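Local coordinates for protein pilus tip adhesin Cpa (Streptococcus pyogenes, PDB 4C0Z) that sits at the tip of the streptococcal pilus and can attach covalently to host-surface targets through reactive thioester bonds, this chain being its N-terminal thioester domain, at residues I[38-42]-I[52-56]; I[73-79]-I[193-199]; I[102-107]-I[187-193]; I[119-125]-I[162-167]. All blocks are in the same frame, centred on the assembly; numbering follows the deposited sequence.

Contact 1 of 4, residues I[38-42]-I[52-56]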
# COMPACT_ATOMS: atom_id res chain seq x y z
N TYR I 38 -0.25 9.86 -9.60
CA TYR I 38 -0.56 10.99 -8.74
C TYR I 38 -1.90 10.73 -8.02
O TYR I 38 -2.71 9.91 -8.46
CB TYR I 38 -0.68 12.28 -9.56
CG TYR I 38 0.61 12.89 -10.03
CD1 TYR I 38 1.66 13.15 -9.14
CD2 TYR I 38 0.75 13.35 -11.34
CE1 TYR I 38 2.83 13.78 -9.56
CE2 TYR I 38 1.92 13.98 -11.77
CZ TYR I 38 2.96 14.20 -10.88
OH TYR I 38 4.12 14.81 -11.32
N HIS I 39 -2.11 11.44 -6.90
CA HIS I 39 -3.35 11.44 -6.12
C HIS I 39 -3.58 12.82 -5.63
O HIS I 39 -2.62 13.58 -5.43
CB HIS I 39 -3.29 10.45 -4.92
CG HIS I 39 -3.05 9.04 -5.35
ND1 HIS I 39 -4.07 8.25 -5.83
CD2 HIS I 39 -1.88 8.36 -5.46
CE1 HIS I 39 -3.51 7.12 -6.21
NE2 HIS I 39 -2.19 7.13 -5.98
N ASN I 40 -4.85 13.16 -5.41
CA ASN I 40 -5.25 14.41 -4.82
C ASN I 40 -6.52 14.13 -4.05
O ASN I 40 -7.62 14.36 -4.52
CB ASN I 40 -5.40 15.55 -5.86
CG ASN I 40 -5.48 16.91 -5.22
OD1 ASN I 40 -5.76 17.07 -4.02
ND2 ASN I 40 -5.23 17.94 -6.02
N LEU I 41 -6.34 13.56 -2.87
CA LEU I 41 -7.42 13.13 -2.00
C LEU I 41 -8.10 14.28 -1.33
O LEU I 41 -7.45 15.24 -0.88
CB LEU I 41 -6.97 12.07 -0.99
CG LEU I 41 -6.13 10.91 -1.54
CD1 LEU I 41 -5.56 10.06 -0.43
CD2 LEU I 41 -6.91 10.08 -2.54
N LYS I 42 -9.42 14.20 -1.30
CA LYS I 42 -10.28 15.23 -0.71
C LYS I 42 -11.39 14.62 0.12
O LYS I 42 -11.78 13.48 -0.12
CB LYS I 42 -10.90 16.09 -1.83
CG LYS I 42 -10.26 17.46 -2.02
CD LYS I 42 -8.95 17.44 -2.77
CE LYS I 42 -8.71 18.71 -3.55
NZ LYS I 42 -7.51 19.43 -3.07
N GLN I 52 -8.16 19.23 1.86
CA GLN I 52 -7.05 18.40 1.37
C GLN I 52 -6.89 17.23 2.35
O GLN I 52 -6.80 17.44 3.56
CB GLN I 52 -5.73 19.22 1.27
CG GLN I 52 -4.57 18.45 0.64
CD GLN I 52 -4.80 18.15 -0.83
OE1 GLN I 52 -5.15 19.04 -1.60
NE2 GLN I 52 -4.61 16.90 -1.25
N ALA I 53 -6.92 16.00 1.82
CA ALA I 53 -6.79 14.78 2.62
C ALA I 53 -5.59 13.96 2.20
O ALA I 53 -5.10 14.08 1.08
CB ALA I 53 -8.06 13.94 2.53
N TYR I 54 -5.09 13.14 3.14
CA TYR I 54 -3.98 12.21 2.95
C TYR I 54 -4.43 10.89 3.54
O TYR I 54 -5.15 10.87 4.54
CB TYR I 54 -2.68 12.73 3.60
CG TYR I 54 -2.14 13.95 2.88
CD1 TYR I 54 -1.35 13.81 1.75
CD2 TYR I 54 -2.51 15.24 3.28
CE1 TYR I 54 -0.91 14.93 1.03
CE2 TYR I 54 -2.05 16.37 2.59
CZ TYR I 54 -1.25 16.21 1.46
OH TYR I 54 -0.77 17.31 0.79
N CYS I 55 -4.04 9.79 2.90
CA CYS I 55 -4.44 8.46 3.33
C CYS I 55 -3.44 7.79 4.24
O CYS I 55 -2.28 8.19 4.31
CB CYS I 55 -4.78 7.59 2.13
SG CYS I 55 -3.36 7.25 1.06
N PHE I 56 -3.89 6.71 4.89
CA PHE I 56 -3.09 5.78 5.68
C PHE I 56 -3.69 4.39 5.55
O PHE I 56 -4.78 4.28 5.00
CB PHE I 56 -2.84 6.25 7.11
CG PHE I 56 -3.99 6.41 8.06
CD1 PHE I 56 -4.76 7.58 8.05
CD2 PHE I 56 -4.21 5.49 9.07
CE1 PHE I 56 -5.76 7.78 9.01
CE2 PHE I 56 -5.22 5.69 10.02
CZ PHE I 56 -5.98 6.84 9.99
O HOH W 1 -3.80 13.85 -1.35
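Lys-42 NZ donates to Gln-52 OE1 (2.8 Å) and to Asn-40 OD1 (3.1 Å), and Gln-52 NE2 closes the cycle by donating to the same Asn-40 OD1 at 3.0 Å. This polar cluster lies beside the Lys-42/Gln-52 pair of the hairpin between strands 41-44 and 51-56, an antiparallel non-hydrogen-bonded pair with CA atoms 5.0 Å apart. Next to it Ala-53 N donates to Leu-41 O (2.9 Å). Beyond that bond the strands part, and a water takes over, accepting from Leu-41 N (3.0 Å) and donating to Ala-53 O (2.8 Å). Packing follows: Leu-41 CB lies 4.1 Å from Ala-53 CB, and Leu-41 CD1 reaches Cys-55 CB at 3.6 Å, so the leucine lies against the cysteine of the Cys-55–Gln-204 thioester cross-link; Cys-55 also touches bound spermidine. On its outer edges the hairpin pairs with strands 19-23 and 205-211 of the antiparallel barrel, while Asn-40 and Tyr-54 pack on helix 123-138.

Contact 2 of 4, residues I[73-79]-I[193-199]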
# COMPACT_ATOMS: atom_id res chain seq x y z
N TRP I 73 -17.54 6.39 2.13
CA TRP I 73 -18.09 7.22 3.20
C TRP I 73 -17.26 7.17 4.44
O TRP I 73 -16.72 6.12 4.78
CB TRP I 73 -19.55 6.89 3.46
CG TRP I 73 -20.36 6.88 2.20
CD1 TRP I 73 -20.77 5.78 1.50
CD2 TRP I 73 -20.70 8.02 1.39
NE1 TRP I 73 -21.41 6.16 0.34
CE2 TRP I 73 -21.38 7.53 0.25
CE3 TRP I 73 -20.51 9.41 1.52
CZ2 TRP I 73 -21.90 8.39 -0.73
CZ3 TRP I 73 -21.02 10.25 0.55
CH2 TRP I 73 -21.70 9.73 -0.57
N TYR I 74 -17.12 8.34 5.10
CA TYR I 74 -16.24 8.54 6.25
C TYR I 74 -16.90 9.20 7.45
O TYR I 74 -17.80 10.03 7.28
CB TYR I 74 -14.99 9.35 5.83
CG TYR I 74 -14.09 8.62 4.86
CD1 TYR I 74 -14.36 8.60 3.49
CD2 TYR I 74 -12.96 7.94 5.32
CE1 TYR I 74 -13.56 7.87 2.61
CE2 TYR I 74 -12.15 7.22 4.44
CZ TYR I 74 -12.45 7.19 3.09
OH TYR I 74 -11.64 6.49 2.22
N LYS I 75 -16.40 8.85 8.66
CA LYS I 75 -16.84 9.42 9.93
C LYS I 75 -15.67 10.31 10.42
O LYS I 75 -14.53 9.85 10.48
CB LYS I 75 -17.11 8.28 10.94
CG LYS I 75 -17.51 8.71 12.35
CD LYS I 75 -17.77 7.47 13.18
CE LYS I 75 -18.34 7.80 14.53
NZ LYS I 75 -18.63 6.57 15.32
N LYS I 76 -15.95 11.58 10.73
CA LYS I 76 -14.93 12.52 11.21
C LYS I 76 -14.68 12.31 12.72
O LYS I 76 -15.62 12.34 13.51
CB LYS I 76 -15.33 13.98 10.92
CG LYS I 76 -14.25 15.02 11.27
CD LYS I 76 -14.66 16.42 10.86
CE LYS I 76 -13.84 17.49 11.56
NZ LYS I 76 -14.01 18.85 10.96
N LEU I 77 -13.42 12.11 13.10
CA LEU I 77 -13.01 11.91 14.49
C LEU I 77 -11.90 12.87 14.83
O LEU I 77 -11.27 13.45 13.94
CB LEU I 77 -12.50 10.46 14.72
CG LEU I 77 -13.42 9.29 14.36
CD1 LEU I 77 -12.63 8.00 14.32
CD2 LEU I 77 -14.57 9.15 15.36
N GLU I 78 -11.66 13.04 16.13
CA GLU I 78 -10.58 13.86 16.69
C GLU I 78 -9.27 13.18 16.33
O GLU I 78 -9.14 11.97 16.50
CB GLU I 78 -10.71 13.96 18.22
CG GLU I 78 -11.60 15.10 18.69
CD GLU I 78 -12.29 14.90 20.02
OE1 GLU I 78 -11.72 14.22 20.91
OE2 GLU I 78 -13.41 15.46 20.19
N GLY I 79 -8.34 13.95 15.78
CA GLY I 79 -7.04 13.42 15.38
C GLY I 79 -6.07 13.13 16.51
O GLY I 79 -4.89 13.47 16.40
N LEU I 193 -5.91 18.60 13.85
CA LEU I 193 -5.95 17.36 13.09
C LEU I 193 -7.27 16.59 13.24
O LEU I 193 -7.79 16.46 14.35
CB LEU I 193 -4.77 16.47 13.53
CG LEU I 193 -4.54 15.14 12.82
CD1 LEU I 193 -4.23 15.35 11.34
CD2 LEU I 193 -3.42 14.38 13.48
N SER I 194 -7.76 16.06 12.11
CA SER I 194 -8.96 15.23 12.03
C SER I 194 -8.64 13.91 11.34
O SER I 194 -7.89 13.89 10.36
CB SER I 194 -10.07 15.93 11.26
OG SER I 194 -10.61 17.01 12.01
N ILE I 195 -9.21 12.81 11.85
CA ILE I 195 -9.10 11.48 11.27
C ILE I 195 -10.47 11.15 10.65
O ILE I 195 -11.50 11.34 11.29
CB ILE I 195 -8.63 10.39 12.29
CG1 ILE I 195 -7.17 10.63 12.74
CG2 ILE I 195 -8.81 8.98 11.74
CD1 ILE I 195 -6.81 9.97 14.05
N PHE I 196 -10.47 10.66 9.41
CA PHE I 196 -11.67 10.26 8.71
C PHE I 196 -11.66 8.74 8.62
O PHE I 196 -10.81 8.14 7.94
CB PHE I 196 -11.77 10.95 7.34
CG PHE I 196 -12.04 12.43 7.50
CD1 PHE I 196 -10.98 13.34 7.64
CD2 PHE I 196 -13.34 12.91 7.57
CE1 PHE I 196 -11.24 14.70 7.84
CE2 PHE I 196 -13.59 14.27 7.74
CZ PHE I 196 -12.54 15.15 7.88
N GLN I 197 -12.57 8.12 9.37
CA GLN I 197 -12.68 6.67 9.45
C GLN I 197 -13.56 6.15 8.33
O GLN I 197 -14.70 6.56 8.22
CB GLN I 197 -13.22 6.24 10.83
CG GLN I 197 -13.37 4.73 10.99
CD GLN I 197 -13.99 4.31 12.30
OE1 GLN I 197 -14.29 5.12 13.17
NE2 GLN I 197 -14.20 3.02 12.46
N SER I 198 -13.01 5.25 7.51
CA SER I 198 -13.74 4.63 6.40
C SER I 198 -14.80 3.68 6.92
O SER I 198 -14.48 2.85 7.77
CB SER I 198 -12.78 3.82 5.52
OG SER I 198 -13.47 3.31 4.39
N SER I 199 -16.03 3.77 6.37
CA SER I 199 -17.16 2.89 6.69
C SER I 199 -16.83 1.46 6.26
O SER I 199 -17.04 0.51 7.01
CB SER I 199 -18.42 3.37 5.97
OG SER I 199 -19.51 2.50 6.21
O HOH W 2 -15.79 4.08 2.98
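Strands 72-78 and 191-198 run side by side as an antiparallel ladder in the barrel of the thioester domain, although 113 residues separate the two segments in the chain. The short strand axes approach to 4.3 Å, with their directions 146° apart. Trp-73 opens the ladder: its O accepts from Ser-199 N (2.9 Å) and from a water that also donates to Ser-198 OG; the Ser-198 hydroxyl also bonds to the backbone oxygen of Asp-200. Tyr-74, a non-hydrogen-bonded partner of Ser-198, lays its ring beside the neighbouring strand, CD2 lying 3.8 Å from Phe-196 CB, and its hydroxyl bonds to the backbone of Gln-204, the glutamine of the thioester. At Lys-75 the pairing is reciprocal: its N donates to Gln-197 O (2.9 Å) and its O accepts from Gln-197 N (2.8 Å). Lys-76 stretches over the same face as Tyr-74, with CB 3.6 Å from Phe-196 CE2 and CE 3.3 Å from Ser-194 OG. Leu-77 repeats the two-way pairing with Ile-195, whose side chain packs on helix 81-87. Glu-78 turns away. Gly-79 ends the run close against Leu-193, where a CB would clash with the carbonyl oxygen; its own N donates to that acceptor, Leu-193 O, at 2.9 Å.

Contact 3 of 4, residues I[102-107]-I[187-193]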
# COMPACT_ATOMS: atom_id res chain seq x y z
N ILE I 102 2.44 14.39 12.61
CA ILE I 102 1.51 14.43 11.49
C ILE I 102 1.04 15.87 11.26
O ILE I 102 1.12 16.36 10.12
CB ILE I 102 0.37 13.38 11.65
CG1 ILE I 102 0.92 11.95 11.39
CG2 ILE I 102 -0.82 13.69 10.72
CD1 ILE I 102 0.18 10.85 12.05
N LEU I 103 0.64 16.56 12.34
CA LEU I 103 0.21 17.97 12.31
C LEU I 103 1.30 18.87 11.73
O LEU I 103 0.99 19.74 10.90
CB LEU I 103 -0.19 18.47 13.69
CG LEU I 103 -1.69 18.67 13.97
CD1 LEU I 103 -1.89 19.40 15.27
CD2 LEU I 103 -2.38 19.46 12.86
N ARG I 104 2.57 18.65 12.15
CA ARG I 104 3.72 19.41 11.64
C ARG I 104 3.91 19.22 10.13
O ARG I 104 4.21 20.19 9.44
CB ARG I 104 5.02 19.05 12.38
CG ARG I 104 5.31 19.96 13.54
CD ARG I 104 6.69 19.75 14.12
NE ARG I 104 6.83 18.46 14.79
CZ ARG I 104 6.53 18.23 16.07
NH1 ARG I 104 6.06 19.21 16.83
NH2 ARG I 104 6.68 17.02 16.59
N ILE I 105 3.70 17.99 9.63
CA ILE I 105 3.81 17.66 8.21
C ILE I 105 2.72 18.38 7.43
O ILE I 105 3.03 18.97 6.40
CB ILE I 105 3.80 16.13 7.95
CG1 ILE I 105 5.10 15.48 8.46
CG2 ILE I 105 3.57 15.81 6.45
CD1 ILE I 105 5.00 13.98 8.59
N LEU I 106 1.47 18.34 7.92
CA LEU I 106 0.36 18.98 7.24
C LEU I 106 0.51 20.50 7.21
O LEU I 106 0.26 21.10 6.17
CB LEU I 106 -0.99 18.54 7.85
CG LEU I 106 -1.33 17.04 7.71
CD1 LEU I 106 -2.69 16.72 8.30
CD2 LEU I 106 -1.32 16.59 6.27
N TYR I 107 1.01 21.09 8.31
CA TYR I 107 1.28 22.52 8.46
C TYR I 107 2.37 23.01 7.51
O TYR I 107 2.28 24.13 7.00
CB TYR I 107 1.67 22.82 9.92
CG TYR I 107 1.75 24.28 10.29
CD1 TYR I 107 0.59 25.06 10.40
CD2 TYR I 107 2.96 24.87 10.62
CE1 TYR I 107 0.66 26.41 10.73
CE2 TYR I 107 3.04 26.21 10.99
CZ TYR I 107 1.88 26.98 11.05
OH TYR I 107 1.94 28.28 11.45
N VAL I 187 3.52 25.04 14.68
CA VAL I 187 2.08 24.72 14.66
C VAL I 187 1.33 25.43 15.82
O VAL I 187 1.61 25.16 16.99
CB VAL I 187 1.78 23.20 14.65
CG1 VAL I 187 0.28 22.91 14.56
CG2 VAL I 187 2.51 22.51 13.51
N PRO I 188 0.38 26.34 15.50
CA PRO I 188 -0.39 26.99 16.58
C PRO I 188 -1.47 26.06 17.14
O PRO I 188 -1.80 25.06 16.50
CB PRO I 188 -0.98 28.21 15.88
CG PRO I 188 -1.18 27.75 14.46
CD PRO I 188 -0.08 26.78 14.16
N ALA I 189 -2.04 26.40 18.31
CA ALA I 189 -3.10 25.62 18.97
C ALA I 189 -4.40 25.50 18.13
O ALA I 189 -5.11 24.50 18.24
CB ALA I 189 -3.42 26.22 20.33
N ASN I 190 -4.70 26.52 17.28
CA ASN I 190 -5.90 26.57 16.44
C ASN I 190 -5.83 25.73 15.15
O ASN I 190 -6.87 25.48 14.54
CB ASN I 190 -6.31 28.03 16.13
CG ASN I 190 -5.24 28.85 15.45
OD1 ASN I 190 -4.18 29.12 16.01
ND2 ASN I 190 -5.54 29.32 14.25
N TYR I 191 -4.63 25.25 14.76
CA TYR I 191 -4.42 24.38 13.59
C TYR I 191 -4.56 22.92 14.10
O TYR I 191 -3.66 22.44 14.79
CB TYR I 191 -3.05 24.66 12.95
CG TYR I 191 -2.82 23.97 11.63
CD1 TYR I 191 -3.25 24.55 10.44
CD2 TYR I 191 -2.13 22.77 11.56
CE1 TYR I 191 -3.02 23.93 9.21
CE2 TYR I 191 -1.90 22.14 10.34
CZ TYR I 191 -2.35 22.72 9.16
OH TYR I 191 -2.12 22.11 7.96
N GLN I 192 -5.71 22.27 13.82
CA GLN I 192 -6.05 20.95 14.39
C GLN I 192 -6.27 19.80 13.39
O GLN I 192 -6.76 19.99 12.27
CB GLN I 192 -7.27 21.08 15.31
CG GLN I 192 -6.97 21.91 16.56
CD GLN I 192 -8.19 22.38 17.32
OE1 GLN I 192 -9.32 21.92 17.12
NE2 GLN I 192 -7.98 23.31 18.24
N LEU I 193 -5.91 18.60 13.85
CA LEU I 193 -5.95 17.36 13.09
C LEU I 193 -7.27 16.59 13.24
O LEU I 193 -7.79 16.46 14.35
CB LEU I 193 -4.77 16.47 13.53
CG LEU I 193 -4.54 15.14 12.82
CD1 LEU I 193 -4.23 15.35 11.34
CD2 LEU I 193 -3.42 14.38 13.48
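Helix 98-108 packs here against the start of strand 191-198 and the type I turn, Pro-188 to Tyr-191, that leads into it, an alpha-on-beta contact on a barrel strand. The segment axes of helix and strand come within 8.8 Å. Leu-103 is the main bump on the helix: it fits into a hollow lined by Val-187, Tyr-191 and Leu-193, with CD2 3.6 Å from Tyr-191 CD2 and CG 3.8 Å from Leu-193 CB. From the strand, Leu-193 answers by resting CD1 against both Ile-102 CG2 (3.8 Å) and Leu-106 CD1 (3.7 Å), while Phe-84 of helix 81-87 also touches Leu-193. One turn after Leu-103, Tyr-107 occupies the recess between Val-187, Pro-188 and Tyr-191. Its edge meets the face of Tyr-191 in a T-shaped stack, centroids 5.0 Å apart and planes at 72°; its hydroxyl bonds to Arg-114. Val-187 lies over a face of the Tyr-107 ring in a CH-pi contact, its CA 4.1 Å from the ring centroid and 11° off the normal.

Contact 4 of 4, residues I[119-125]-I[162-167]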
# COMPACT_ATOMS: atom_id res chain seq x y z
N LYS I 119 8.42 25.07 -1.55
CA LYS I 119 8.71 26.08 -2.57
C LYS I 119 9.38 25.49 -3.82
O LYS I 119 10.35 24.73 -3.70
CB LYS I 119 9.54 27.24 -1.99
CG LYS I 119 9.66 28.46 -2.91
CD LYS I 119 11.00 29.16 -2.72
CE LYS I 119 11.40 29.97 -3.92
NZ LYS I 119 12.64 30.76 -3.66
N GLY I 120 8.83 25.83 -4.98
CA GLY I 120 9.32 25.38 -6.27
C GLY I 120 8.81 24.02 -6.73
O GLY I 120 9.04 23.64 -7.88
N ILE I 121 8.12 23.29 -5.84
CA ILE I 121 7.57 21.96 -6.16
C ILE I 121 6.16 22.10 -6.74
O ILE I 121 5.30 22.72 -6.11
CB ILE I 121 7.63 20.99 -4.94
CG1 ILE I 121 9.03 20.97 -4.29
CG2 ILE I 121 7.19 19.56 -5.34
CD1 ILE I 121 9.13 20.22 -2.96
N ASP I 122 5.92 21.50 -7.93
CA ASP I 122 4.62 21.48 -8.62
C ASP I 122 3.55 20.86 -7.72
O ASP I 122 3.89 19.95 -6.97
CB ASP I 122 4.73 20.74 -9.97
CG ASP I 122 5.72 21.36 -10.95
OD1 ASP I 122 5.99 22.58 -10.84
OD2 ASP I 122 6.21 20.64 -11.84
N PRO I 123 2.29 21.39 -7.71
CA PRO I 123 1.26 20.90 -6.76
C PRO I 123 1.15 19.38 -6.54
O PRO I 123 1.18 18.94 -5.39
CB PRO I 123 -0.03 21.48 -7.31
CG PRO I 123 0.38 22.71 -7.99
CD PRO I 123 1.76 22.50 -8.53
N LEU I 124 1.03 18.59 -7.63
CA LEU I 124 0.89 17.13 -7.53
C LEU I 124 2.13 16.46 -6.96
O LEU I 124 2.00 15.49 -6.22
CB LEU I 124 0.45 16.51 -8.87
CG LEU I 124 -0.95 16.89 -9.35
CD1 LEU I 124 -1.12 16.59 -10.83
CD2 LEU I 124 -2.04 16.22 -8.49
N ASN I 125 3.32 17.02 -7.26
CA ASN I 125 4.59 16.53 -6.71
C ASN I 125 4.68 16.88 -5.21
O ASN I 125 5.24 16.09 -4.45
CB ASN I 125 5.77 17.14 -7.48
CG ASN I 125 5.98 16.60 -8.86
OD1 ASN I 125 5.61 15.48 -9.18
ND2 ASN I 125 6.63 17.37 -9.72
N GLN I 162 15.44 18.91 -11.56
CA GLN I 162 15.08 20.05 -10.71
C GLN I 162 13.96 19.68 -9.72
O GLN I 162 14.14 19.85 -8.52
CB GLN I 162 14.71 21.27 -11.59
CG GLN I 162 14.19 22.52 -10.85
CD GLN I 162 12.70 22.77 -10.98
OE1 GLN I 162 11.98 22.19 -11.82
NE2 GLN I 162 12.18 23.68 -10.16
N GLN I 163 12.83 19.12 -10.23
CA GLN I 163 11.70 18.69 -9.41
C GLN I 163 12.11 17.57 -8.46
O GLN I 163 11.81 17.64 -7.27
CB GLN I 163 10.50 18.26 -10.27
CG GLN I 163 9.69 19.41 -10.86
CD GLN I 163 9.03 20.27 -9.80
OE1 GLN I 163 8.11 19.84 -9.10
NE2 GLN I 163 9.51 21.50 -9.67
N LEU I 164 12.82 16.55 -8.99
CA LEU I 164 13.30 15.40 -8.21
C LEU I 164 14.18 15.81 -7.02
O LEU I 164 13.96 15.31 -5.91
CB LEU I 164 13.99 14.37 -9.11
CG LEU I 164 14.48 13.06 -8.45
CD1 LEU I 164 13.31 12.22 -7.89
CD2 LEU I 164 15.29 12.25 -9.43
N GLN I 165 15.15 16.73 -7.24
CA GLN I 165 16.03 17.21 -6.17
C GLN I 165 15.25 17.97 -5.09
O GLN I 165 15.49 17.73 -3.90
CB GLN I 165 17.21 18.03 -6.74
CG GLN I 165 18.31 18.43 -5.76
CD GLN I 165 18.68 17.40 -4.72
OE1 GLN I 165 19.09 16.26 -5.02
NE2 GLN I 165 18.56 17.80 -3.47
N LEU I 166 14.31 18.86 -5.49
CA LEU I 166 13.47 19.63 -4.56
C LEU I 166 12.60 18.69 -3.73
O LEU I 166 12.47 18.90 -2.52
CB LEU I 166 12.59 20.64 -5.31
CG LEU I 166 13.26 21.88 -5.91
CD1 LEU I 166 12.27 22.66 -6.75
CD2 LEU I 166 13.84 22.80 -4.84
N MET I 167 12.03 17.65 -4.37
CA MET I 167 11.16 16.68 -3.71
C MET I 167 11.92 15.89 -2.64
O MET I 167 11.44 15.78 -1.51
CB MET I 167 10.48 15.76 -4.73
CG MET I 167 9.35 16.44 -5.48
SD MET I 167 8.58 15.31 -6.65
CE MET I 167 9.39 15.69 -8.04
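The loop leading into helix 123-138 docks on helix 161-174, a loop-on-helix contact in the helical part of the thioester domain, at the start of helix 123-138. Hydrogen bonding centres on the carboxamide of Gln-163. Its NE2 donates to Gly-120 O (2.8 Å), while its OE1 accepts from Asp-122 N (3.0 Å) and Asn-125 ND2 (2.9 Å). One side chain thus serves two backbone groups of the loop and a side chain in the first turn of the helix. Asp-122 precedes the helix as its N-cap residue without a capping bond from its carboxylate. Asn-125 uses its other amide atom, OD1, to bond the hydroxyl of Tyr-38. Gly-120 has positive phi, and a CB there would press tightly on Leu-166. The apolar packing is built round Ile-121, which sits against two residues of the helix: its CG1 is 3.7 Å from Leu-166 CB and its CG2 is 3.8 Å from Met-167 CG. Met-167 extends farther along the loop-helix junction, placing SD 3.5 Å from Asn-125 CB.

In the fold
Contact 1 is the buried one, near the chain's centre and beside the thioester; the other three are partly buried and lie farther out. Contacts 1 and 2 both join barrel strands, but contact 2 is a regular backbone ladder, whereas contact 1 combines a short pairing with side-chain bonds and water. Contacts 2 and 3 share Leu-193 on strand 191-198, which pairs with a strand in one and packs on a helix through apolar and aromatic packing in the other. Contact 4 sets a loop and the start of a helix on another helix, with its hydrogen bonds gathered on one glutamine, about 29 Å from contact 2 between centres. Tyr-38 and Leu-124 link contacts 1 and 4, and Tyr-54 meets Leu-106 between contacts 1 and 3.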